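PDB 5IB9: aminopeptidase from Aneurinibacillus sp. AM-1, which probably removes residues from the amino ends of peptides as a zinc-dependent aminopeptidase of the M28 family. Local coordinates for residues A[43-48]-A[53-58]; A[118-123]-A[128-133]; A[226-231]-A[345-350]; A[326-331]-A[408-413]. All blocks are in the same frame, centred on the assembly; numbering follows the deposited sequence.

Contact 1: A[43-48]-A[53-58]; sequences YIEQQF and YHVEVQ
The ring of Tyr53 meets the Phe48 peptide edge-on: Phe48 O lies in the plane of the ring, 3.5 Å from Tyr53 CD2. The Phe48 ring is approached obliquely by the methyl CG2 of Val55, and beyond the two segments it packs on Leu249 and Ala252 of helix 238-256 and on Phe266. The carbonyl that borders the tyrosine ring also accepts the backbone N-H of Tyr53, with Tyr53 N 3.2 Å from Phe48 O, an N-H...O angle of 154°, and the donor tilted out of the carbonyl plane. This bond ties the end of the turn back to the helix.

Further along, Val55 points its two methyls at different partners. Val55 CG1 stands anti to the backbone N (chi1 176°) and rests 3.9 Å from Glu45 CG. The other methyl presses on the methylene of Phe48, with Phe48 CB to Val55 CG2 3.5 Å. Glu45 runs out extended past Val55, and Glu45 OE1 ends 4.0 Å from Val57 CG2. A glycine in place of Val55 would probably open a gap between helix and strand, leaving Phe48 CB and Glu45 CG without their apolar neighbour.

The axes of helix segment 43-48 and strand segment 55-58 approach to 9.0 Å and run nearly antiparallel, at 162°. This is a helix-turn-strand connection whose strand side reaches the second subunit through backbone bonds from Val57, itself beside the zinc-binding His204. The contact is therefore apolar at its middle, closed by one backbone bond at the turn, and charged at its border, where Arg42 and Lys49 pair with the Glu45 carboxylate in salt bridges and probably balance its charge.

Contact 2: A[118-123]-A[128-133]; sequences ALIQRG and ADKVRN
Ile120 and Lys130 join strand 117-121 to helix 127-136, a strand-turn-helix step in the PA domain, and the bond pattern centres on the ammonium group of Lys130. The lysine's methylenes pass obliquely over the isoleucine, Lys130 CD 3.9 Å from Ile120 CG2, while Ile120 CD1 reaches the helix backbone, 3.6 Å from Lys130 O. A bend at the last torsion (chi4 -59°) then turns NZ to the end of the strand and the loop that follows. Lys130 NZ donates to Gln121 O at 2.7 Å and to Gly123 O at 2.8 Å, both in their carbonyl planes, the second on a lone pair. Leu102 O accepts from it as well, and three carbonyls thus surround a buried amine, pinning the end of the strand to the helix. Gly123 takes backbone angles (phi 146°, psi 157°) at which a side chain would jam against the preceding carbonyl.

On the other side of the helix, Arg132 bridges to Asp129 and to Asp160. Strand 117-121 lies between two parallel neighbours, strands 91-99 and 141-145; Ile120 packs on Val142 of the latter, while Leu119 packs on helix 171-182.

Contact 3: A[226-231]-A[345-350]; sequences GSHHDS and RSDHES. With ZN (zinc ion), chain C; BES (2-(3-amino-2-hydroxy-4-phenyl-butyrylamino)-4-methyl-pentanoic acid), chain H.
His228 and Asp347 come together nearly at right angles, the imidazole and carboxylate planes 73° apart, with Asp347 OD2 3.5 Å from His228 CB. No hydrogen bond joins them: the aspartate lies beside the base of the histidine, and its OD1 is taken by Ser279 OG. The histidine has its ring placed between backbone N and carbonyl carbon (chi1 67°), which sends NE2 to one of two zinc ions; His228 NE2 binds it at 2.0 Å. At the far side of the ring, ND1 gives weak hydrogen bonds to the carbonyl and the carboxylate of Asp230, which help to fix the ring's rotation.

Asp240 and Asp301 complete the protein's share of this zinc; Asp240 is shared with the second zinc, which Glu273 and His371 also bind. Ser346 OG acts from the second shell by hydrogen-bonding Asp301 OD2. The inhibitor adds its hydroxyl, BES O2, at 2.1 Å from the first zinc, with BES N2 at a longer 2.6 Å.

Arg345 takes hold of the inhibitor's other parts. Arg345 NE, 2.7 Å from BES O4, and Arg345 NH2, 2.9 Å from the same oxygen, clasp one carboxylate atom. One guanidinium face carries BES C8 of the phenyl ring, and the backbone accepts BES N1, 3.0 Å from Arg345 O.

This is consistent with a site that holds a peptide-like ligand by zinc at one end and by arginine at the other.

Contact 4: A[326-331]-A[408-413]; sequences LGAAAS and EPIDYP
Two torsions carry the tail residues Tyr412 and Ile410 onto Ala328 and Ala329. Tyr412 tucks its ring back above its own main chain (chi1 57°), and this turn presents a ring face to the alanine methyl. In Ile410 the side chain, stretched out through both torsions (chi1 166°), lays CD1 against the helix backbone.

The first meeting is a CH-pi contact. Ala328 CB sits 3.5 Å from the centroid of the Tyr412 ring, only 16° off its normal, and somewhat nearer the CD1 rim, where Ala328 CB to Tyr412 CD1 is 3.4 Å. The second is tight: Ile410 CD1 comes within 3.1 Å of Ala328 O and lies 3.6 Å from Ala329 CA. The small side chains of Ala328 and Ala329 probably allow the methyl so close an approach, and no hydrogen bond crosses between the segments. The polar end of Tyr412 is settled by residues just before helix segment 326-331, its OH bonding to Thr324 OG1 and Asp325 OD1, while Lys320 makes a cation-pi contact with the ring. A leucine in place of Tyr412 would probably leave Thr324 and Asp325 without the phenol hydroxyl and Ala328 without the flat face its methyl rests on. Pro413 continues the tail by backbone bonding to Tyr340.

The CB atoms of Ile410 and Tyr412 point to the helix and that of Asp411 away from it, the alternation of an extended chain. The whole is an irregular but extended C-terminal segment packed across helix 322-334 of the M28 peptidase fold.

Overall arrangement
Contact 3 is the one at the inhibitor-bound zinc, its centre about 5 Å from that of the chain. Contact 1 is its neighbour, centres about 17 Å apart, and touches it directly: Ile44 CD1 packs 3.6 Å from His229 CB, so helix 35-50 packs on the loop residue that follows the zinc ligand His228. The side chain of Val57 in contact 1 is about 6 Å from another zinc. Contact 2, in the PA domain, is about 27 Å from contact 3 between centres; the side chain of Arg122 comes to about 9 Å from the bound inhibitor. Contact 4 is far from the annotated sites, about 24 Å from contact 3, centre to centre. Along the chain, the segments of contacts 3 and 4 alternate.

Contact 1: A[43-48]-A[53-58]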
# COMPACT_ATOMS: atom_id res chain seq x y z
N TYR A 43 -6.83 -9.64 22.39
CA TYR A 43 -7.87 -9.36 23.35
C TYR A 43 -9.13 -8.91 22.66
O TYR A 43 -10.27 -9.36 22.99
CB TYR A 43 -7.34 -8.32 24.34
CG TYR A 43 -8.38 -7.92 25.38
CD1 TYR A 43 -8.57 -8.63 26.57
CD2 TYR A 43 -9.23 -6.78 25.14
CE1 TYR A 43 -9.56 -8.22 27.54
CE2 TYR A 43 -10.20 -6.38 26.06
CZ TYR A 43 -10.29 -7.06 27.30
OH TYR A 43 -11.22 -6.64 28.23
N ILE A 44 -8.94 -7.91 21.75
CA ILE A 44 -10.06 -7.35 20.94
C ILE A 44 -10.78 -8.45 20.16
O ILE A 44 -12.03 -8.57 20.26
CB ILE A 44 -9.59 -6.18 20.11
CG1 ILE A 44 -9.21 -5.07 21.12
CG2 ILE A 44 -10.76 -5.68 19.18
CD1 ILE A 44 -8.31 -4.00 20.48
N GLU A 45 -9.98 -9.28 19.50
CA GLU A 45 -10.58 -10.39 18.75
C GLU A 45 -11.41 -11.28 19.67
O GLU A 45 -12.58 -11.64 19.32
CB GLU A 45 -9.36 -11.16 18.15
CG GLU A 45 -9.91 -12.53 17.63
CD GLU A 45 -8.75 -13.41 17.13
OE1 GLU A 45 -7.60 -13.07 17.24
OE2 GLU A 45 -9.16 -14.48 16.68
N GLN A 46 -10.88 -11.63 20.84
CA GLN A 46 -11.62 -12.47 21.81
C GLN A 46 -12.89 -11.86 22.25
O GLN A 46 -13.91 -12.55 22.36
CB GLN A 46 -10.73 -12.82 23.00
CG GLN A 46 -11.50 -13.65 24.08
CD GLN A 46 -12.05 -14.95 23.53
OE1 GLN A 46 -11.48 -15.58 22.59
NE2 GLN A 46 -13.12 -15.40 24.16
N GLN A 47 -12.87 -10.54 22.49
CA GLN A 47 -14.12 -9.93 22.95
C GLN A 47 -15.18 -9.97 21.87
O GLN A 47 -16.35 -10.36 22.10
CB GLN A 47 -13.97 -8.49 23.41
CG GLN A 47 -12.95 -8.31 24.52
CD GLN A 47 -12.84 -9.43 25.57
OE1 GLN A 47 -11.74 -10.09 25.65
NE2 GLN A 47 -13.91 -9.68 26.31
N PHE A 48 -14.79 -9.66 20.62
CA PHE A 48 -15.79 -9.72 19.61
C PHE A 48 -16.33 -11.14 19.45
O PHE A 48 -17.51 -11.32 19.23
CB PHE A 48 -15.21 -9.32 18.24
CG PHE A 48 -15.03 -7.80 18.00
CD1 PHE A 48 -16.04 -6.88 18.13
CD2 PHE A 48 -13.74 -7.34 17.61
CE1 PHE A 48 -15.88 -5.52 17.80
CE2 PHE A 48 -13.60 -5.99 17.24
CZ PHE A 48 -14.65 -5.11 17.36
N TYR A 53 -19.51 -12.74 17.22
CA TYR A 53 -19.01 -12.36 15.94
C TYR A 53 -17.93 -13.31 15.35
O TYR A 53 -17.07 -13.82 16.07
CB TYR A 53 -18.37 -10.94 16.02
CG TYR A 53 -19.42 -9.83 16.21
CD1 TYR A 53 -19.90 -9.13 15.13
CD2 TYR A 53 -19.83 -9.45 17.49
CE1 TYR A 53 -20.84 -8.15 15.30
CE2 TYR A 53 -20.82 -8.47 17.65
CZ TYR A 53 -21.35 -7.84 16.55
OH TYR A 53 -22.31 -6.83 16.69
N HIS A 54 -18.03 -13.46 14.07
CA HIS A 54 -16.87 -13.95 13.28
C HIS A 54 -15.90 -12.74 13.08
O HIS A 54 -16.31 -11.60 12.74
CB HIS A 54 -17.36 -14.55 11.95
CG HIS A 54 -16.26 -15.03 11.06
ND1 HIS A 54 -15.85 -14.32 9.95
CD2 HIS A 54 -15.50 -16.14 11.11
CE1 HIS A 54 -14.87 -14.98 9.36
NE2 HIS A 54 -14.63 -16.08 10.05
N VAL A 55 -14.64 -13.03 13.28
CA VAL A 55 -13.66 -11.89 13.33
C VAL A 55 -12.58 -12.18 12.31
O VAL A 55 -12.20 -13.35 12.10
CB VAL A 55 -13.08 -11.87 14.76
CG1 VAL A 55 -11.99 -10.78 14.84
CG2 VAL A 55 -14.17 -11.50 15.73
N GLU A 56 -12.14 -11.17 11.59
CA GLU A 56 -10.95 -11.31 10.76
C GLU A 56 -9.86 -10.38 11.29
O GLU A 56 -10.14 -9.31 11.85
CB GLU A 56 -11.29 -10.78 9.36
CG GLU A 56 -12.36 -11.81 8.76
CD GLU A 56 -11.81 -13.26 8.37
OE1 GLU A 56 -12.65 -14.15 8.09
OE2 GLU A 56 -10.57 -13.59 8.42
N VAL A 57 -8.61 -10.80 11.08
CA VAL A 57 -7.43 -9.99 11.56
C VAL A 57 -6.66 -9.70 10.30
O VAL A 57 -6.11 -10.60 9.66
CB VAL A 57 -6.68 -10.71 12.59
CG1 VAL A 57 -5.44 -9.89 12.99
CG2 VAL A 57 -7.50 -10.85 13.90
N GLN A 58 -6.59 -8.45 9.90
CA GLN A 58 -5.84 -8.06 8.68
C GLN A 58 -4.42 -7.61 9.05
O GLN A 58 -4.28 -6.62 9.72
CB GLN A 58 -6.60 -6.97 7.93
CG GLN A 58 -5.84 -6.51 6.61
CD GLN A 58 -6.36 -5.24 6.07
OE1 GLN A 58 -7.06 -4.43 6.74
NE2 GLN A 58 -6.09 -4.99 4.83

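Contact 2: A[118-123]-A[128-133]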
# COMPACT_ATOMS: atom_id res chain seq x y z
N ALA A 118 21.14 23.18 6.95
CA ALA A 118 20.11 24.18 6.74
C ALA A 118 19.38 24.51 8.03
O ALA A 118 19.09 23.61 8.78
CB ALA A 118 19.12 23.70 5.72
N LEU A 119 19.14 25.79 8.29
CA LEU A 119 18.29 26.23 9.39
C LEU A 119 16.98 26.64 8.77
O LEU A 119 16.95 27.48 7.86
CB LEU A 119 18.90 27.46 10.06
CG LEU A 119 18.15 27.92 11.33
CD1 LEU A 119 18.28 26.99 12.57
CD2 LEU A 119 18.66 29.33 11.71
N ILE A 120 15.89 26.05 9.28
CA ILE A 120 14.63 26.19 8.60
C ILE A 120 13.60 26.40 9.68
O ILE A 120 13.66 25.73 10.75
CB ILE A 120 14.22 24.88 7.86
CG1 ILE A 120 15.29 24.42 6.87
CG2 ILE A 120 12.90 25.12 7.15
CD1 ILE A 120 14.90 23.13 6.03
N GLN A 121 12.70 27.34 9.38
CA GLN A 121 11.67 27.77 10.29
C GLN A 121 10.45 26.88 10.03
O GLN A 121 10.08 26.66 8.86
CB GLN A 121 11.30 29.22 10.01
CG GLN A 121 9.95 29.63 10.59
CD GLN A 121 9.83 31.13 10.84
OE1 GLN A 121 9.89 31.57 12.01
NE2 GLN A 121 9.67 31.90 9.77
N ARG A 122 9.86 26.39 11.11
CA ARG A 122 8.59 25.63 11.04
C ARG A 122 7.52 26.48 10.38
O ARG A 122 7.39 27.68 10.68
CB ARG A 122 8.13 25.23 12.45
CG ARG A 122 6.77 24.46 12.50
CD ARG A 122 6.60 23.85 13.86
NE ARG A 122 5.25 23.29 14.07
CZ ARG A 122 4.82 22.81 15.23
NH1 ARG A 122 3.58 22.35 15.31
NH2 ARG A 122 5.61 22.76 16.30
N GLY A 123 6.76 25.86 9.48
CA GLY A 123 5.55 26.46 8.96
C GLY A 123 5.25 26.13 7.52
O GLY A 123 6.15 25.76 6.75
N ALA A 128 8.82 16.76 6.52
CA ALA A 128 9.33 16.00 5.38
C ALA A 128 9.80 16.81 4.16
O ALA A 128 10.87 16.56 3.62
CB ALA A 128 8.24 14.97 4.92
N ASP A 129 8.96 17.72 3.66
CA ASP A 129 9.35 18.45 2.46
C ASP A 129 10.51 19.45 2.66
O ASP A 129 11.36 19.58 1.81
CB ASP A 129 8.16 19.20 1.88
CG ASP A 129 7.34 18.33 0.91
OD1 ASP A 129 6.25 18.82 0.54
OD2 ASP A 129 7.79 17.20 0.52
N LYS A 130 10.52 20.11 3.81
CA LYS A 130 11.63 21.00 4.23
C LYS A 130 12.90 20.22 4.20
O LYS A 130 13.87 20.67 3.62
CB LYS A 130 11.39 21.54 5.63
CG LYS A 130 10.25 22.53 5.75
CD LYS A 130 9.91 22.65 7.23
CE LYS A 130 8.66 23.52 7.61
NZ LYS A 130 8.80 24.95 7.15
N VAL A 131 12.92 19.01 4.78
CA VAL A 131 14.14 18.19 4.74
C VAL A 131 14.53 17.81 3.30
O VAL A 131 15.72 17.87 2.88
CB VAL A 131 14.03 16.97 5.69
CG1 VAL A 131 15.25 16.08 5.57
CG2 VAL A 131 13.87 17.45 7.12
N ARG A 132 13.56 17.32 2.51
CA ARG A 132 13.90 16.92 1.14
C ARG A 132 14.35 18.11 0.27
O ARG A 132 15.31 18.01 -0.49
CB ARG A 132 12.70 16.21 0.48
CG ARG A 132 12.56 14.72 0.82
CD ARG A 132 11.41 14.12 -0.01
NE ARG A 132 10.15 14.66 0.46
CZ ARG A 132 9.27 13.99 1.20
NH1 ARG A 132 9.48 12.70 1.54
NH2 ARG A 132 8.15 14.61 1.60
N ASN A 133 13.68 19.25 0.41
CA ASN A 133 14.06 20.46 -0.37
C ASN A 133 15.53 20.86 -0.11
O ASN A 133 16.28 21.14 -1.05
CB ASN A 133 13.12 21.63 -0.10
CG ASN A 133 11.67 21.36 -0.56
OD1 ASN A 133 10.73 21.96 -0.01
ND2 ASN A 133 11.50 20.43 -1.50

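Contact 3: A[226-231]-A[345-350]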
# COMPACT_ATOMS: atom_id res chain seq x y z
N GLY A 226 -15.40 2.58 13.92
CA GLY A 226 -13.94 2.34 14.08
C GLY A 226 -13.35 3.04 15.34
O GLY A 226 -13.92 3.99 15.89
N SER A 227 -12.16 2.57 15.66
CA SER A 227 -11.27 3.15 16.71
C SER A 227 -9.93 2.61 16.39
O SER A 227 -9.76 1.77 15.50
CB SER A 227 -11.75 2.76 18.15
OG SER A 227 -11.90 1.31 18.17
N HIS A 228 -8.89 3.07 17.10
CA HIS A 228 -7.53 2.50 16.94
C HIS A 228 -7.01 1.92 18.24
O HIS A 228 -7.30 2.45 19.33
CB HIS A 228 -6.51 3.54 16.34
CG HIS A 228 -6.18 4.73 17.23
ND1 HIS A 228 -5.04 4.73 18.06
CD2 HIS A 228 -6.71 5.95 17.27
CE1 HIS A 228 -4.99 5.95 18.64
NE2 HIS A 228 -5.99 6.69 18.20
N HIS A 229 -6.28 0.82 18.10
CA HIS A 229 -5.81 0.10 19.30
C HIS A 229 -4.36 0.28 19.70
O HIS A 229 -4.00 -0.26 20.70
CB HIS A 229 -6.16 -1.42 19.20
CG HIS A 229 -5.72 -2.08 17.92
ND1 HIS A 229 -4.45 -2.15 17.37
CD2 HIS A 229 -6.55 -2.69 17.04
CE1 HIS A 229 -4.52 -2.80 16.19
NE2 HIS A 229 -5.80 -3.16 16.02
N ASP A 230 -3.66 1.11 18.94
CA ASP A 230 -2.27 1.46 19.34
C ASP A 230 -2.26 2.80 20.08
O ASP A 230 -3.21 3.61 20.01
CB ASP A 230 -1.38 1.59 18.11
CG ASP A 230 -1.76 2.70 17.16
OD1 ASP A 230 -2.98 2.90 16.81
OD2 ASP A 230 -0.84 3.43 16.73
N SER A 231 -1.13 2.95 20.82
CA SER A 231 -0.92 4.26 21.49
C SER A 231 0.50 4.70 21.24
O SER A 231 1.28 3.98 20.67
CB SER A 231 -1.22 4.18 23.00
OG SER A 231 -0.22 3.39 23.64
N ARG A 345 -6.68 13.94 11.41
CA ARG A 345 -5.79 13.42 12.46
C ARG A 345 -6.28 12.12 13.08
O ARG A 345 -5.90 11.78 14.23
CB ARG A 345 -5.52 14.43 13.63
CG ARG A 345 -4.96 15.79 13.18
CD ARG A 345 -5.04 16.86 14.35
NE ARG A 345 -4.25 16.47 15.52
CZ ARG A 345 -4.15 17.18 16.64
NH1 ARG A 345 -4.76 18.36 16.75
NH2 ARG A 345 -3.42 16.72 17.65
N SER A 346 -7.23 11.43 12.39
CA SER A 346 -7.68 10.07 12.94
C SER A 346 -8.20 9.30 11.73
O SER A 346 -8.18 9.78 10.62
CB SER A 346 -8.70 10.22 14.07
OG SER A 346 -8.81 8.99 14.78
N ASP A 347 -8.61 8.08 11.98
CA ASP A 347 -8.91 7.11 10.90
C ASP A 347 -10.11 7.48 10.02
O ASP A 347 -10.15 6.95 8.89
CB ASP A 347 -9.13 5.71 11.51
CG ASP A 347 -7.87 5.21 12.23
OD1 ASP A 347 -6.81 5.10 11.57
OD2 ASP A 347 -7.98 4.99 13.48
N HIS A 348 -10.93 8.45 10.42
CA HIS A 348 -12.00 8.89 9.50
C HIS A 348 -11.41 9.46 8.22
O HIS A 348 -12.07 9.39 7.17
CB HIS A 348 -12.96 9.87 10.15
CG HIS A 348 -12.28 11.10 10.67
ND1 HIS A 348 -11.19 11.09 11.54
CD2 HIS A 348 -12.60 12.39 10.44
CE1 HIS A 348 -10.85 12.37 11.78
NE2 HIS A 348 -11.71 13.17 11.14
N GLU A 349 -10.20 10.01 8.26
CA GLU A 349 -9.54 10.54 7.04
C GLU A 349 -9.34 9.49 5.98
O GLU A 349 -9.32 9.81 4.79
CB GLU A 349 -8.21 11.09 7.45
CG GLU A 349 -7.57 12.02 6.36
CD GLU A 349 -6.41 12.81 6.99
OE1 GLU A 349 -6.55 13.50 8.05
OE2 GLU A 349 -5.34 12.70 6.45
N SER A 350 -9.21 8.23 6.38
CA SER A 350 -9.04 7.16 5.38
C SER A 350 -10.25 6.80 4.58
O SER A 350 -10.14 6.30 3.45
CB SER A 350 -8.47 5.94 6.14
OG SER A 350 -7.22 6.32 6.78
ZN ZN C . -6.22 8.60 18.82
N2 BES H . -6.54 11.15 18.69
C1 BES H . -5.44 11.74 17.94
C6 BES H . -6.00 12.84 17.05
C7 BES H . -6.52 14.12 17.71
C8 BES H . -5.88 14.72 18.83
C12 BES H . -7.65 14.74 17.14
C9 BES H . -6.40 15.92 19.36
C11 BES H . -8.18 15.94 17.68
C10 BES H . -7.54 16.52 18.80
C2 BES H . -4.72 10.66 17.11
O2 BES H . -4.59 9.62 18.08
C3 BES H . -3.39 11.24 16.77
O3 BES H . -2.61 11.45 17.69
N1 BES H . -3.18 11.56 15.54
C4 BES H . -1.91 12.21 15.18
C13 BES H . -2.04 12.41 13.68
C14 BES H . -2.15 11.12 12.87
C15 BES H . -2.13 11.58 11.42
C16 BES H . -1.07 10.08 13.17
C5 BES H . -1.76 13.61 15.75
O1 BES H . -0.61 14.13 15.79
O4 BES H . -2.74 14.27 16.16

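Contact 4: A[326-331]-A[408-413]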
# COMPACT_ATOMS: atom_id res chain seq x y z
N LEU A 326 -26.71 11.99 11.54
CA LEU A 326 -27.23 10.93 12.43
C LEU A 326 -26.75 11.23 13.88
O LEU A 326 -27.53 11.03 14.79
CB LEU A 326 -26.72 9.55 12.01
CG LEU A 326 -27.44 8.99 10.77
CD1 LEU A 326 -26.55 7.80 10.16
CD2 LEU A 326 -28.96 8.62 11.01
N GLY A 327 -25.48 11.71 14.03
CA GLY A 327 -24.94 12.01 15.37
C GLY A 327 -25.73 13.18 15.94
O GLY A 327 -26.13 13.08 17.15
N ALA A 328 -26.04 14.19 15.12
CA ALA A 328 -26.81 15.32 15.63
C ALA A 328 -28.19 14.91 15.95
O ALA A 328 -28.75 15.37 16.98
CB ALA A 328 -26.83 16.49 14.63
N ALA A 329 -28.84 14.08 15.16
CA ALA A 329 -30.22 13.64 15.40
C ALA A 329 -30.26 12.86 16.73
O ALA A 329 -31.00 13.20 17.63
CB ALA A 329 -30.74 12.69 14.32
N ALA A 330 -29.36 11.91 16.90
CA ALA A 330 -29.37 11.08 18.12
C ALA A 330 -29.07 12.00 19.27
O ALA A 330 -29.78 11.88 20.30
CB ALA A 330 -28.29 9.95 18.04
N SER A 331 -28.07 12.85 19.21
CA SER A 331 -27.85 13.73 20.34
C SER A 331 -29.07 14.56 20.65
O SER A 331 -29.35 14.81 21.84
CB SER A 331 -26.57 14.54 20.10
OG SER A 331 -26.30 15.32 21.31
N GLU A 408 -34.83 13.37 10.26
CA GLU A 408 -35.64 14.54 10.29
C GLU A 408 -34.72 15.72 10.31
O GLU A 408 -33.58 15.63 10.79
CB GLU A 408 -36.53 14.49 11.52
CG GLU A 408 -37.62 13.44 11.33
CD GLU A 408 -38.95 13.89 11.91
OE1 GLU A 408 -39.14 15.13 12.15
OE2 GLU A 408 -39.81 13.01 12.09
N PRO A 409 -35.16 16.82 9.71
CA PRO A 409 -34.27 17.96 9.67
C PRO A 409 -33.90 18.43 11.10
O PRO A 409 -34.72 18.38 12.03
CB PRO A 409 -35.14 19.05 8.95
CG PRO A 409 -36.26 18.29 8.29
CD PRO A 409 -36.52 17.15 9.19
N ILE A 410 -32.66 18.83 11.28
CA ILE A 410 -32.20 19.30 12.59
C ILE A 410 -31.07 20.29 12.34
O ILE A 410 -30.17 20.01 11.54
CB ILE A 410 -31.69 18.04 13.41
CG1 ILE A 410 -30.87 18.38 14.66
CG2 ILE A 410 -30.75 17.22 12.56
CD1 ILE A 410 -30.72 17.25 15.55
N ASP A 411 -31.11 21.45 12.97
CA ASP A 411 -30.01 22.39 12.87
C ASP A 411 -29.01 21.99 13.93
O ASP A 411 -29.34 21.55 15.05
CB ASP A 411 -30.40 23.85 13.17
CG ASP A 411 -31.47 24.37 12.22
OD1 ASP A 411 -31.16 25.19 11.32
OD2 ASP A 411 -32.63 23.95 12.40
N TYR A 412 -27.76 22.12 13.58
CA TYR A 412 -26.76 22.04 14.57
C TYR A 412 -25.58 22.86 14.09
O TYR A 412 -25.37 22.94 12.88
CB TYR A 412 -26.45 20.51 14.82
CG TYR A 412 -26.02 19.71 13.56
CD1 TYR A 412 -26.98 19.24 12.66
CD2 TYR A 412 -24.69 19.39 13.34
CE1 TYR A 412 -26.63 18.41 11.55
CE2 TYR A 412 -24.32 18.58 12.19
CZ TYR A 412 -25.28 18.11 11.39
OH TYR A 412 -24.91 17.36 10.28
N PRO A 413 -24.77 23.45 15.00
CA PRO A 413 -23.81 24.51 14.64
C PRO A 413 -22.44 24.03 14.35
O PRO A 413 -22.06 22.96 14.84
CB PRO A 413 -23.75 25.33 15.93
CG PRO A 413 -23.91 24.30 17.04
CD PRO A 413 -24.95 23.38 16.48